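Local coordinates for protein 3-Hydroxyacyl-CoA dehydrogenase (Ralstonia eutropha H16, PDB 4PZC) that catalyses the NAD-dependent oxidation of (S)-3-hydroxyacyl-CoA thioesters, among them (S)-3-hydroxybutyryl-CoA, to the corresponding 3-oxoacyl-CoA, at residues T75-L80 and L101-G106; D95-I100 and I114-S119; I121-L126 and D134-M139; K125-T130 and G156-D161. One frame throughout, in Å; residues are numbered along the deposited sequence.

Contact 1: T75-L80 and L101-G106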
loop_
_atom_site.group_PDB
_atom_site.type_symbol
_atom_site.label_atom_id
_atom_site.label_comp_id
_atom_site.label_asym_id
_atom_site.label_seq_id
_atom_site.Cartn_x
_atom_site.Cartn_y
_atom_site.Cartn_z
ATOM N N THR A 75 -8.924 40.205 5.582
ATOM C CA THR A 75 -8.741 39.899 7.019
ATOM C C THR A 75 -10.029 40.110 7.814
ATOM O O THR A 75 -10.067 39.850 9.018
ATOM C CB THR A 75 -7.616 40.736 7.689
ATOM O OG1 THR A 75 -8.043 42.092 7.881
ATOM C CG2 THR A 75 -6.351 40.735 6.851
ATOM N N SER A 76 -11.069 40.603 7.143
ATOM C CA SER A 76 -12.367 40.795 7.764
ATOM C C SER A 76 -13.105 39.506 7.560
ATOM O O SER A 76 -13.237 39.021 6.440
ATOM C CB SER A 76 -13.140 41.933 7.101
ATOM O OG SER A 76 -12.248 42.895 6.563
ATOM N N TYR A 77 -13.612 38.963 8.645
ATOM C CA TYR A 77 -14.248 37.666 8.604
ATOM C C TYR A 77 -15.733 37.878 8.328
ATOM O O TYR A 77 -16.478 36.917 8.125
ATOM C CB TYR A 77 -13.986 36.912 9.906
ATOM C CG TYR A 77 -12.605 37.201 10.449
ATOM C CD1 TYR A 77 -12.364 38.355 11.223
ATOM C CD2 TYR A 77 -11.532 36.351 10.180
ATOM C CE1 TYR A 77 -11.105 38.645 11.719
ATOM C CE2 TYR A 77 -10.262 36.632 10.672
ATOM C CZ TYR A 77 -10.054 37.781 11.443
ATOM O OH TYR A 77 -8.806 38.079 11.941
ATOM N N ASP A 78 -16.149 39.149 8.311
ATOM C CA ASP A 78 -17.458 39.542 7.783
ATOM C C ASP A 78 -17.550 39.327 6.265
ATOM O O ASP A 78 -18.653 39.193 5.732
ATOM C CB ASP A 78 -17.790 40.997 8.154
ATOM C CG ASP A 78 -18.310 41.134 9.587
ATOM O OD1 ASP A 78 -19.532 40.926 9.784
ATOM O OD2 ASP A 78 -17.508 41.454 10.504
ATOM N N ASP A 79 -16.411 39.248 5.572
ATOM C CA ASP A 79 -16.414 39.024 4.113
ATOM C C ASP A 79 -17.022 37.662 3.752
ATOM O O ASP A 79 -17.465 37.428 2.630
ATOM C CB ASP A 79 -14.997 39.200 3.535
ATOM C CG ASP A 79 -14.510 40.665 3.601
ATOM O OD1 ASP A 79 -15.214 41.502 4.195
ATOM O OD2 ASP A 79 -13.430 40.998 3.072
ATOM N N LEU A 80 -17.088 36.796 4.752
ATOM C CA LEU A 80 -17.706 35.483 4.621
ATOM C C LEU A 80 -19.240 35.523 4.549
ATOM O O LEU A 80 -19.870 34.480 4.364
ATOM C CB LEU A 80 -17.242 34.585 5.780
ATOM C CG LEU A 80 -15.710 34.471 5.898
ATOM C CD1 LEU A 80 -15.283 33.574 7.051
ATOM C CD2 LEU A 80 -15.108 33.990 4.585
ATOM N N LEU A 101 -14.846 28.063 14.086
ATOM C CA LEU A 101 -16.126 27.633 13.518
ATOM C C LEU A 101 -17.315 28.342 14.177
ATOM O O LEU A 101 -18.269 28.721 13.506
ATOM C CB LEU A 101 -16.269 26.115 13.597
ATOM C CG LEU A 101 -15.235 25.322 12.779
ATOM C CD1 LEU A 101 -15.266 23.862 13.179
ATOM C CD2 LEU A 101 -15.406 25.428 11.269
ATOM N N LYS A 102 -17.247 28.550 15.482
ATOM C CA LYS A 102 -18.228 29.389 16.154
ATOM C C LYS A 102 -18.221 30.791 15.523
ATOM O O LYS A 102 -19.258 31.313 15.124
ATOM C CB LYS A 102 -17.883 29.501 17.629
ATOM C CG LYS A 102 -18.056 28.225 18.421
ATOM C CD LYS A 102 -19.464 28.144 18.966
ATOM C CE LYS A 102 -19.590 27.023 19.976
ATOM N NZ LYS A 102 -18.677 27.204 21.141
ATOM N N GLN A 103 -17.036 31.388 15.432
ATOM C CA GLN A 103 -16.864 32.689 14.798
ATOM C C GLN A 103 -17.494 32.648 13.412
ATOM O O GLN A 103 -18.407 33.420 13.124
ATOM C CB GLN A 103 -15.377 33.046 14.711
ATOM C CG GLN A 103 -15.042 34.481 14.325
ATOM C CD GLN A 103 -13.591 34.608 13.853
ATOM O OE1 GLN A 103 -12.664 34.330 14.612
ATOM N NE2 GLN A 103 -13.393 34.995 12.584
ATOM N N ILE A 104 -17.041 31.728 12.570
ATOM C CA ILE A 104 -17.636 31.572 11.249
ATOM C C ILE A 104 -19.161 31.431 11.315
ATOM O O ILE A 104 -19.883 32.107 10.578
ATOM C CB ILE A 104 -17.090 30.337 10.523
ATOM C CG1 ILE A 104 -15.594 30.492 10.221
ATOM C CG2 ILE A 104 -17.860 30.095 9.226
ATOM C CD1 ILE A 104 -14.898 29.164 9.969
ATOM N N ASP A 105 -19.637 30.528 12.180
ATOM C CA ASP A 105 -21.070 30.290 12.383
ATOM C C ASP A 105 -21.773 31.599 12.753
ATOM O O ASP A 105 -22.880 31.870 12.293
ATOM C CB ASP A 105 -21.263 29.240 13.479
ATOM C CG ASP A 105 -22.697 28.767 13.613
ATOM O OD1 ASP A 105 -23.389 28.643 12.589
ATOM O OD2 ASP A 105 -23.125 28.459 14.751
ATOM N N GLY A 106 -21.100 32.406 13.580
ATOM C CA GLY A 106 -21.505 33.793 13.897
ATOM C C GLY A 106 -21.784 34.711 12.709
ATOM O O GLY A 106 -22.773 35.422 12.704
#

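Contact 2: D95-I100 and I114-S119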
loop_
_atom_site.group_PDB
_atom_site.type_symbol
_atom_site.label_atom_id
_atom_site.label_comp_id
_atom_site.label_asym_id
_atom_site.label_seq_id
_atom_site.Cartn_x
_atom_site.Cartn_y
_atom_site.Cartn_z
ATOM N N ASP A 95 -9.245 23.145 20.380
ATOM C CA ASP A 95 -9.813 24.304 21.027
ATOM C C ASP A 95 -9.886 25.418 20.005
ATOM O O ASP A 95 -10.950 26.021 19.792
ATOM C CB ASP A 95 -8.989 24.694 22.245
ATOM C CG ASP A 95 -9.190 23.728 23.409
ATOM O OD1 ASP A 95 -10.300 23.172 23.516
ATOM O OD2 ASP A 95 -8.254 23.522 24.212
ATOM N N LEU A 96 -8.774 25.668 19.328
ATOM C CA LEU A 96 -8.748 26.776 18.378
ATOM C C LEU A 96 -9.697 26.530 17.195
ATOM O O LEU A 96 -10.492 27.404 16.831
ATOM C CB LEU A 96 -7.328 27.069 17.889
ATOM C CG LEU A 96 -7.252 28.288 16.944
ATOM C CD1 LEU A 96 -7.417 29.607 17.704
ATOM C CD2 LEU A 96 -5.974 28.295 16.131
ATOM N N LYS A 97 -9.612 25.344 16.611
ATOM C CA LYS A 97 -10.535 24.944 15.557
ATOM C C LYS A 97 -11.960 25.334 15.903
ATOM O O LYS A 97 -12.640 25.951 15.080
ATOM C CB LYS A 97 -10.471 23.429 15.324
ATOM C CG LYS A 97 -10.888 22.970 13.931
ATOM C CD LYS A 97 -10.072 21.745 13.515
ATOM C CE LYS A 97 -10.300 21.328 12.067
ATOM N NZ LYS A 97 -9.444 22.014 11.058
ATOM N N VAL A 98 -12.402 24.978 17.116
ATOM C CA VAL A 98 -13.775 25.274 17.573
ATOM C C VAL A 98 -14.059 26.767 17.414
ATOM O O VAL A 98 -14.906 27.171 16.601
ATOM C CB VAL A 98 -14.016 24.822 19.053
ATOM C CG1 VAL A 98 -15.227 25.503 19.676
ATOM C CG2 VAL A 98 -14.187 23.307 19.141
ATOM N N LYS A 99 -13.327 27.574 18.183
ATOM C CA LYS A 99 -13.509 29.024 18.186
ATOM C C LYS A 99 -13.771 29.545 16.774
ATOM O O LYS A 99 -14.791 30.189 16.523
ATOM C CB LYS A 99 -12.279 29.704 18.780
ATOM C CG LYS A 99 -12.349 29.908 20.285
ATOM C CD LYS A 99 -10.976 29.743 20.947
ATOM C CE LYS A 99 -11.042 29.852 22.473
ATOM N NZ LYS A 99 -10.414 28.664 23.135
ATOM N N ILE A 100 -12.862 29.231 15.855
ATOM C CA ILE A 100 -13.017 29.632 14.460
ATOM C C ILE A 100 -14.392 29.294 13.888
ATOM O O ILE A 100 -15.035 30.150 13.279
ATOM C CB ILE A 100 -11.960 29.003 13.541
ATOM C CG1 ILE A 100 -10.543 29.442 13.950
ATOM C CG2 ILE A 100 -12.226 29.386 12.088
ATOM C CD1 ILE A 100 -9.456 28.504 13.464
ATOM N N ILE A 114 -20.841 25.200 6.425
ATOM C CA ILE A 114 -19.521 25.280 7.018
ATOM C C ILE A 114 -18.873 23.896 6.946
ATOM O O ILE A 114 -19.369 22.928 7.531
ATOM C CB ILE A 114 -19.605 25.716 8.495
ATOM C CG1 ILE A 114 -20.312 27.085 8.620
ATOM C CG2 ILE A 114 -18.213 25.739 9.118
ATOM C CD1 ILE A 114 -20.781 27.454 10.027
ATOM N N ALA A 115 -17.770 23.807 6.216
ATOM C CA ALA A 115 -16.980 22.589 6.137
ATOM C C ALA A 115 -15.683 22.832 6.873
ATOM O O ALA A 115 -15.219 23.963 6.923
ATOM C CB ALA A 115 -16.696 22.236 4.693
ATOM N N SER A 116 -15.110 21.781 7.454
ATOM C CA SER A 116 -13.767 21.859 8.056
ATOM C C SER A 116 -12.828 20.790 7.521
ATOM O O SER A 116 -13.150 19.612 7.550
ATOM C CB SER A 116 -13.829 21.726 9.567
ATOM O OG SER A 116 -12.551 21.991 10.112
ATOM N N ASN A 117 -11.674 21.210 7.026
ATOM C CA ASN A 117 -10.652 20.289 6.561
ATOM C C ASN A 117 -9.835 19.763 7.759
ATOM O O ASN A 117 -9.442 20.538 8.630
ATOM C CB ASN A 117 -9.752 21.005 5.568
ATOM C CG ASN A 117 -8.621 20.142 5.088
ATOM O OD1 ASN A 117 -7.457 20.415 5.344
ATOM N ND2 ASN A 117 -8.958 19.081 4.416
ATOM N N THR A 118 -9.607 18.450 7.810
ATOM C CA THR A 118 -8.895 17.797 8.929
ATOM C C THR A 118 -8.542 16.355 8.551
ATOM O O THR A 118 -9.182 15.770 7.676
ATOM C CB THR A 118 -9.738 17.792 10.236
ATOM O OG1 THR A 118 -8.991 17.230 11.338
ATOM C CG2 THR A 118 -11.031 17.013 10.040
ATOM N N SER A 119 -7.508 15.807 9.191
ATOM C CA SER A 119 -7.143 14.395 9.052
ATOM C C SER A 119 -7.639 13.556 10.212
ATOM O O SER A 119 -7.913 12.369 10.048
ATOM C CB SER A 119 -5.642 14.255 8.985
ATOM O OG SER A 119 -5.055 15.415 9.493
#

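Contact 3: I121-L126 and D134-M139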
loop_
_atom_site.group_PDB
_atom_site.type_symbol
_atom_site.label_atom_id
_atom_site.label_comp_id
_atom_site.label_asym_id
_atom_site.label_seq_id
_atom_site.Cartn_x
_atom_site.Cartn_y
_atom_site.Cartn_z
ATOM N N ILE A 121 -9.664 15.009 13.303
ATOM C CA ILE A 121 -10.649 15.520 14.260
ATOM C C ILE A 121 -12.099 15.068 13.959
ATOM O O ILE A 121 -12.559 15.084 12.800
ATOM C CB ILE A 121 -10.593 17.059 14.353
ATOM C CG1 ILE A 121 -9.150 17.579 14.610
ATOM C CG2 ILE A 121 -11.536 17.556 15.446
ATOM C CD1 ILE A 121 -8.650 17.482 16.045
ATOM N N SER A 122 -12.823 14.674 15.012
ATOM C CA SER A 122 -14.191 14.181 14.849
ATOM C C SER A 122 -15.137 15.239 14.275
ATOM O O SER A 122 -15.542 16.199 14.961
ATOM C CB SER A 122 -14.775 13.655 16.159
ATOM O OG SER A 122 -16.094 13.175 15.932
ATOM N N ILE A 123 -15.485 15.032 13.010
ATOM C CA ILE A 123 -16.452 15.869 12.315
ATOM C C ILE A 123 -17.711 16.019 13.136
ATOM O O ILE A 123 -18.234 17.121 13.252
ATOM C CB ILE A 123 -16.802 15.270 10.917
ATOM C CG1 ILE A 123 -15.527 15.202 10.016
ATOM C CG2 ILE A 123 -17.958 16.019 10.240
ATOM C CD1 ILE A 123 -14.640 16.445 10.009
ATOM N N THR A 124 -18.195 14.921 13.702
ATOM C CA THR A 124 -19.393 14.957 14.527
ATOM C C THR A 124 -19.236 15.773 15.774
ATOM O O THR A 124 -20.151 16.482 16.168
ATOM C CB THR A 124 -19.821 13.549 14.908
ATOM O OG1 THR A 124 -20.316 12.925 13.731
ATOM C CG2 THR A 124 -20.917 13.537 15.977
ATOM N N LYS A 125 -18.075 15.703 16.401
ATOM C CA LYS A 125 -17.806 16.564 17.561
ATOM C C LYS A 125 -17.755 18.039 17.139
ATOM O O LYS A 125 -18.281 18.907 17.856
ATOM C CB LYS A 125 -16.522 16.149 18.278
ATOM C CG LYS A 125 -16.522 16.495 19.753
ATOM C CD LYS A 125 -15.452 15.696 20.493
ATOM C CE LYS A 125 -16.045 14.874 21.639
ATOM N NZ LYS A 125 -15.085 13.839 22.112
ATOM N N LEU A 126 -17.168 18.320 15.973
ATOM C CA LEU A 126 -17.130 19.693 15.477
ATOM C C LEU A 126 -18.496 20.213 15.073
ATOM O O LEU A 126 -19.002 21.149 15.687
ATOM C CB LEU A 126 -16.160 19.833 14.323
ATOM C CG LEU A 126 -14.720 19.686 14.784
ATOM C CD1 LEU A 126 -13.769 19.637 13.596
ATOM C CD2 LEU A 126 -14.380 20.814 15.755
ATOM N N ASP A 134 -26.475 20.198 10.582
ATOM C CA ASP A 134 -26.808 19.597 9.291
ATOM C C ASP A 134 -26.158 20.313 8.111
ATOM O O ASP A 134 -26.004 19.749 7.018
ATOM C CB ASP A 134 -28.319 19.531 9.087
ATOM C CG ASP A 134 -28.912 20.856 8.629
ATOM O OD1 ASP A 134 -29.039 21.741 9.505
ATOM O OD2 ASP A 134 -29.260 20.994 7.414
ATOM N N ARG A 135 -25.780 21.560 8.333
ATOM C CA ARG A 135 -25.045 22.323 7.331
ATOM C C ARG A 135 -23.524 22.206 7.530
ATOM O O ARG A 135 -22.765 22.908 6.879
ATOM C CB ARG A 135 -25.492 23.792 7.366
ATOM C CG ARG A 135 -26.930 24.010 6.926
ATOM C CD ARG A 135 -26.999 24.093 5.411
ATOM N NE ARG A 135 -28.057 23.247 4.859
ATOM C CZ ARG A 135 -28.112 22.826 3.597
ATOM N NH1 ARG A 135 -27.175 23.172 2.712
ATOM N NH2 ARG A 135 -29.118 22.047 3.219
ATOM N N PHE A 136 -23.081 21.309 8.411
ATOM C CA PHE A 136 -21.659 21.123 8.650
ATOM C C PHE A 136 -21.188 19.806 8.068
ATOM O O PHE A 136 -21.829 18.777 8.267
ATOM C CB PHE A 136 -21.335 21.148 10.140
ATOM C CG PHE A 136 -19.865 21.116 10.417
ATOM C CD1 PHE A 136 -19.135 22.276 10.439
ATOM C CD2 PHE A 136 -19.205 19.921 10.606
ATOM C CE1 PHE A 136 -17.775 22.244 10.668
ATOM C CE2 PHE A 136 -17.845 19.880 10.832
ATOM C CZ PHE A 136 -17.129 21.043 10.863
ATOM N N ILE A 137 -20.050 19.840 7.384
ATOM C CA ILE A 137 -19.497 18.648 6.763
ATOM C C ILE A 137 -17.975 18.690 6.895
ATOM O O ILE A 137 -17.419 19.746 7.150
ATOM C CB ILE A 137 -19.897 18.584 5.285
ATOM C CG1 ILE A 137 -19.811 17.150 4.767
ATOM C CG2 ILE A 137 -19.012 19.503 4.451
ATOM C CD1 ILE A 137 -20.177 16.993 3.307
ATOM N N GLY A 138 -17.309 17.543 6.769
ATOM C CA GLY A 138 -15.844 17.461 6.853
ATOM C C GLY A 138 -15.233 17.219 5.491
ATOM O O GLY A 138 -15.829 16.550 4.652
ATOM N N MET A 139 -14.055 17.779 5.257
ATOM C CA MET A 139 -13.280 17.460 4.064
ATOM C C MET A 139 -11.831 17.173 4.431
ATOM O O MET A 139 -11.310 17.681 5.417
ATOM C CB MET A 139 -13.349 18.597 3.069
ATOM C CG MET A 139 -14.775 19.062 2.841
ATOM S SD MET A 139 -14.884 20.623 1.953
ATOM C CE MET A 139 -14.401 20.128 0.289
#

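Contact 4: K125-T130 and G156-D161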
loop_
_atom_site.group_PDB
_atom_site.type_symbol
_atom_site.label_atom_id
_atom_site.label_comp_id
_atom_site.label_asym_id
_atom_site.label_seq_id
_atom_site.Cartn_x
_atom_site.Cartn_y
_atom_site.Cartn_z
ATOM N N LYS A 125 -18.075 15.703 16.401
ATOM C CA LYS A 125 -17.806 16.564 17.561
ATOM C C LYS A 125 -17.755 18.039 17.139
ATOM O O LYS A 125 -18.281 18.907 17.856
ATOM C CB LYS A 125 -16.522 16.149 18.278
ATOM C CG LYS A 125 -16.522 16.495 19.753
ATOM C CD LYS A 125 -15.452 15.696 20.493
ATOM C CE LYS A 125 -16.045 14.874 21.639
ATOM N NZ LYS A 125 -15.085 13.839 22.112
ATOM N N LEU A 126 -17.168 18.320 15.973
ATOM C CA LEU A 126 -17.130 19.693 15.477
ATOM C C LEU A 126 -18.496 20.213 15.073
ATOM O O LEU A 126 -19.002 21.149 15.687
ATOM C CB LEU A 126 -16.160 19.833 14.323
ATOM C CG LEU A 126 -14.720 19.686 14.784
ATOM C CD1 LEU A 126 -13.769 19.637 13.596
ATOM C CD2 LEU A 126 -14.380 20.814 15.755
ATOM N N ALA A 127 -19.097 19.612 14.053
ATOM C CA ALA A 127 -20.487 19.901 13.691
ATOM C C ALA A 127 -21.379 20.332 14.874
ATOM O O ALA A 127 -22.151 21.286 14.757
ATOM C CB ALA A 127 -21.107 18.685 13.009
ATOM N N ALA A 128 -21.293 19.633 16.004
ATOM C CA ALA A 128 -22.169 19.951 17.152
ATOM C C ALA A 128 -21.856 21.280 17.850
ATOM O O ALA A 128 -22.673 21.735 18.649
ATOM C CB ALA A 128 -22.164 18.818 18.174
ATOM N N VAL A 129 -20.698 21.902 17.585
ATOM C CA VAL A 129 -20.482 23.269 18.095
ATOM C C VAL A 129 -21.141 24.362 17.267
ATOM O O VAL A 129 -21.309 25.454 17.789
ATOM C CB VAL A 129 -18.998 23.672 18.281
ATOM C CG1 VAL A 129 -18.259 22.601 19.051
ATOM C CG2 VAL A 129 -18.317 24.013 16.952
ATOM N N THR A 130 -21.489 24.091 16.002
ATOM C CA THR A 130 -22.187 25.082 15.199
ATOM C C THR A 130 -23.670 25.106 15.555
ATOM O O THR A 130 -24.168 24.219 16.240
ATOM C CB THR A 130 -22.052 24.836 13.692
ATOM O OG1 THR A 130 -22.865 23.725 13.300
ATOM C CG2 THR A 130 -20.611 24.612 13.302
ATOM N N GLY A 156 -20.414 14.081 9.342
ATOM C CA GLY A 156 -20.796 13.962 10.723
ATOM C C GLY A 156 -22.088 13.161 10.749
ATOM O O GLY A 156 -22.804 13.026 9.754
ATOM N N LEU A 157 -22.375 12.625 11.916
ATOM C CA LEU A 157 -23.663 12.032 12.221
ATOM C C LEU A 157 -24.837 12.981 11.887
ATOM O O LEU A 157 -25.966 12.528 11.733
ATOM C CB LEU A 157 -23.656 11.688 13.716
ATOM C CG LEU A 157 -24.640 10.676 14.268
ATOM C CD1 LEU A 157 -24.504 9.360 13.521
ATOM C CD2 LEU A 157 -24.416 10.469 15.761
ATOM N N GLN A 158 -24.571 14.291 11.794
ATOM C CA GLN A 158 -25.613 15.313 11.590
ATOM C C GLN A 158 -25.715 15.812 10.171
ATOM O O GLN A 158 -26.777 16.249 9.751
ATOM C CB GLN A 158 -25.338 16.548 12.430
ATOM C CG GLN A 158 -25.130 16.290 13.897
ATOM C CD GLN A 158 -23.672 16.273 14.238
ATOM O OE1 GLN A 158 -22.863 15.699 13.497
ATOM N NE2 GLN A 158 -23.314 16.902 15.357
ATOM N N THR A 159 -24.602 15.812 9.449
ATOM C CA THR A 159 -24.582 16.338 8.098
ATOM C C THR A 159 -25.839 15.873 7.379
ATOM O O THR A 159 -26.191 14.726 7.501
ATOM C CB THR A 159 -23.335 15.840 7.364
ATOM O OG1 THR A 159 -22.183 16.192 8.125
ATOM C CG2 THR A 159 -23.220 16.453 5.976
ATOM N N SER A 160 -26.518 16.766 6.658
ATOM C CA SER A 160 -27.742 16.416 5.915
ATOM C C SER A 160 -27.389 15.817 4.594
ATOM O O SER A 160 -26.287 16.039 4.081
ATOM C CB SER A 160 -28.598 17.656 5.642
ATOM O OG SER A 160 -27.929 18.600 4.818
ATOM N N ASP A 161 -28.342 15.112 4.002
ATOM C CA ASP A 161 -28.153 14.615 2.633
ATOM C C ASP A 161 -27.889 15.766 1.659
ATOM O O ASP A 161 -27.050 15.673 0.749
ATOM C CB ASP A 161 -29.374 13.819 2.182
ATOM C CG ASP A 161 -29.503 12.512 2.913
ATOM O OD1 ASP A 161 -28.460 11.878 3.148
ATOM O OD2 ASP A 161 -30.638 12.120 3.256
#

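Contact 1: T75-L80 and L101-G106
The loop that carries Tyr77 and Leu80 runs past Gln103 and Ile104 on helix 94-107, and the CA atoms of Tyr77 and Ile104 are 7.5 Å apart. Two side-chain pairs make the contact. In the first, the amide of Gln103 reaches the ring of Tyr77. Gln103 NE2 lies over one ring face, near the end attached to CB, at 3.2 Å from Tyr77 CG. Amide and ring planes are 76° apart, so the amide stands steeply on the ring and does not stack flat on it. The reach of Gln103 comes from its chain: CG is anti to the backbone N (chi1 -168°) and the rest is extended. On the opposite face of the ring is the carbonyl oxygen of Thr75, 3.1 Å above the plane and displaced toward the rim. The ring therefore has a polar atom on each side. This loop follows strand 71-72 and leads to strand 85-88 in the Rossmann-type NAD-binding domain. The side chain of Tyr77 is about 7 Å from that of Asp33, which binds NAD(+). The second pair is apolar and buried. Leu80 CD1 meets Ile104 CG1 at 4.4 Å, a loose approach. Both side chains also rest on Val86 of strand 85-88, and Leu80 touches Val30 and Val32 of strand 28-32 as well. The helix and the loop thus share the same side of the sheet. Within the loop, Asp79 N donates to Ser76 O at 3.3 Å, a backbone bond at the start of the short 3-10 segment.

Contact 2: D95-I100 and I114-S119
Lys97 points from helix 94-107 to the end of strand 113-117, where Ser116, Asn117 and Thr118 receive it. The hydrogen bond between the segments joins its ammonium group to the backbone. Lys97 NZ donates to Asn117 O at 2.8 Å. The donor sits nearly in line with the C=O bond, at an angle of 159°, but is tilted 21° out of the carbonyl plane. CG is anti to the backbone N (chi1 -155°), and bends at chi2 and chi4 bring NZ round to this oxygen. Lys97 NZ is also 3.2 Å from Ser116 OG.

The charged interactions reach beyond the two segments. NZ forms a salt bridge with Glu88 and a hydrogen bond with Thr91 O. Ser116 OG is hydrogen-bonded to the same carboxylate oxygen of Glu88, so strand, helix and acid are tied together. Thr118 OG1 is hydrogen-bonded to Glu92, which binds NAD(+).

Packing adds to this. Lys97 CE lies 3.1 Å from Ser116 OG and approaches Thr118 CB at 4.0 Å. All four touching residues are buried.

Lys97 is a predicted NAD(+) ligand, as is Ser119. The helix and strand belong to the beta-alpha-beta unit 85-88, 94-107, 113-117, whose strands end at the edge of the NAD(+) site, as is typical of a Rossmann fold.

Contact 3: I121-L126 and D134-M139
Helix 123-127 packs on strand 136-141 through Ile123, Leu126, Phe136 and Gly138, within the beta-alpha-beta unit that starts with strand 113-117. The CA atoms of Ile123 and Gly138 are only 5.7 Å apart, so the first turn of the helix lies close on the strand. Gly138 has no side chain, and Ile123 packs directly on its backbone: Ile123 CD1 is 3.5 Å from Gly138 CA. The other branch of Ile123 turns to the aromatic ring, with CG2 at 3.9 Å from Phe136 CE2. The backbone oxygen Ile123 O is also near, 3.7 Å from Phe136 CE2.

Phe136 reaches toward the helix with CG anti to its own backbone N (chi1 -173°). That torsion carries the far end of the ring against Leu126, whose CB lies 3.8 Å from Phe136 CZ. The carbonyl carbon of Leu126 is over one face of the ring. Phe136 also touches Leu101 of helix 94-107 and Ser116 of strand 113-117. The side-chain contact is apolar and buried.

Ser122 is the N-cap of the helix. Its OG accepts from Lys125 N at 3.2 Å, with an N-H...O angle of 160°. Asn183 hydrogen-bonds to both Ser122 OG and Ile123 N. Helix 123-127 links the adjacent parallel strands 113-117 and 136-141 and packs on the second, the beta-alpha-beta crossover of a Rossmann-type domain.

Contact 4: K125-T130 and G156-D161
This is a small, partly buried contact between the chain around Ala127 and Ala128, at and beyond helix 123-127, and the loop leading from strand 150-155 to helix 161-173, which brings Gln158. The CA atoms of Ala127 and Gly156 are 6.6 Å apart. Gln158 does most of the touching from its side. Its CG lies beside the backbone N (chi1 -53°), and a bend at chi2 swings the amide across to the two alanines. Ala127 CB lies along the amide, nearest Gln158 OE1 at 3.5 Å. Ala128 CB meets the other end, 3.6 Å from Gln158 NE2. Gln158 NE2 also comes near Ala128 N, but both are donors and form no bond. The hydrogen bond of NE2 goes instead to Thr124 O, one turn earlier.

The helix side is shaped by a type I turn from Ala127 to Thr130. Ala127 O takes two donors there: Thr130 N at 3.1 Å and Thr130 OG1 at 2.9 Å. The hydroxyl approaches in the carbonyl plane. In the loop, Leu157 N is hydrogen-bonded to Thr124 OG1, and Thr159 OG1 to Phe136 O on the neighbouring strand.

The meeting of alanine methyls with an amide is van der Waals packing, with no hydrogen bond between the two segments. Directional bonding of the loop to the helix is supplied at least in part by the bonds to Thr124.

Overall arrangement
All four contacts lie in the Rossmann-type NAD-binding domain. Contacts 1 and 2 share helix 94-107, with centres 12 Å apart, and meet where Leu101 CD2 is 3.5 Å from Ile114 CG2. Contacts 2 and 3 use neighbouring strands. Their centres are 8 Å apart, and Ile114 N probably hydrogen-bonds to Arg135 O at 3.0 Å. Contacts 3 and 4 use the same helix, 123-127, with centres 5 Å apart. Contact 2 holds the predicted NAD(+) ligands Lys97 and Ser119. Leu126 of contact 3 comes about 4 Å from Lys97, side chain to side chain, whereas Ala127 of contact 4 is about 11 Å away from it.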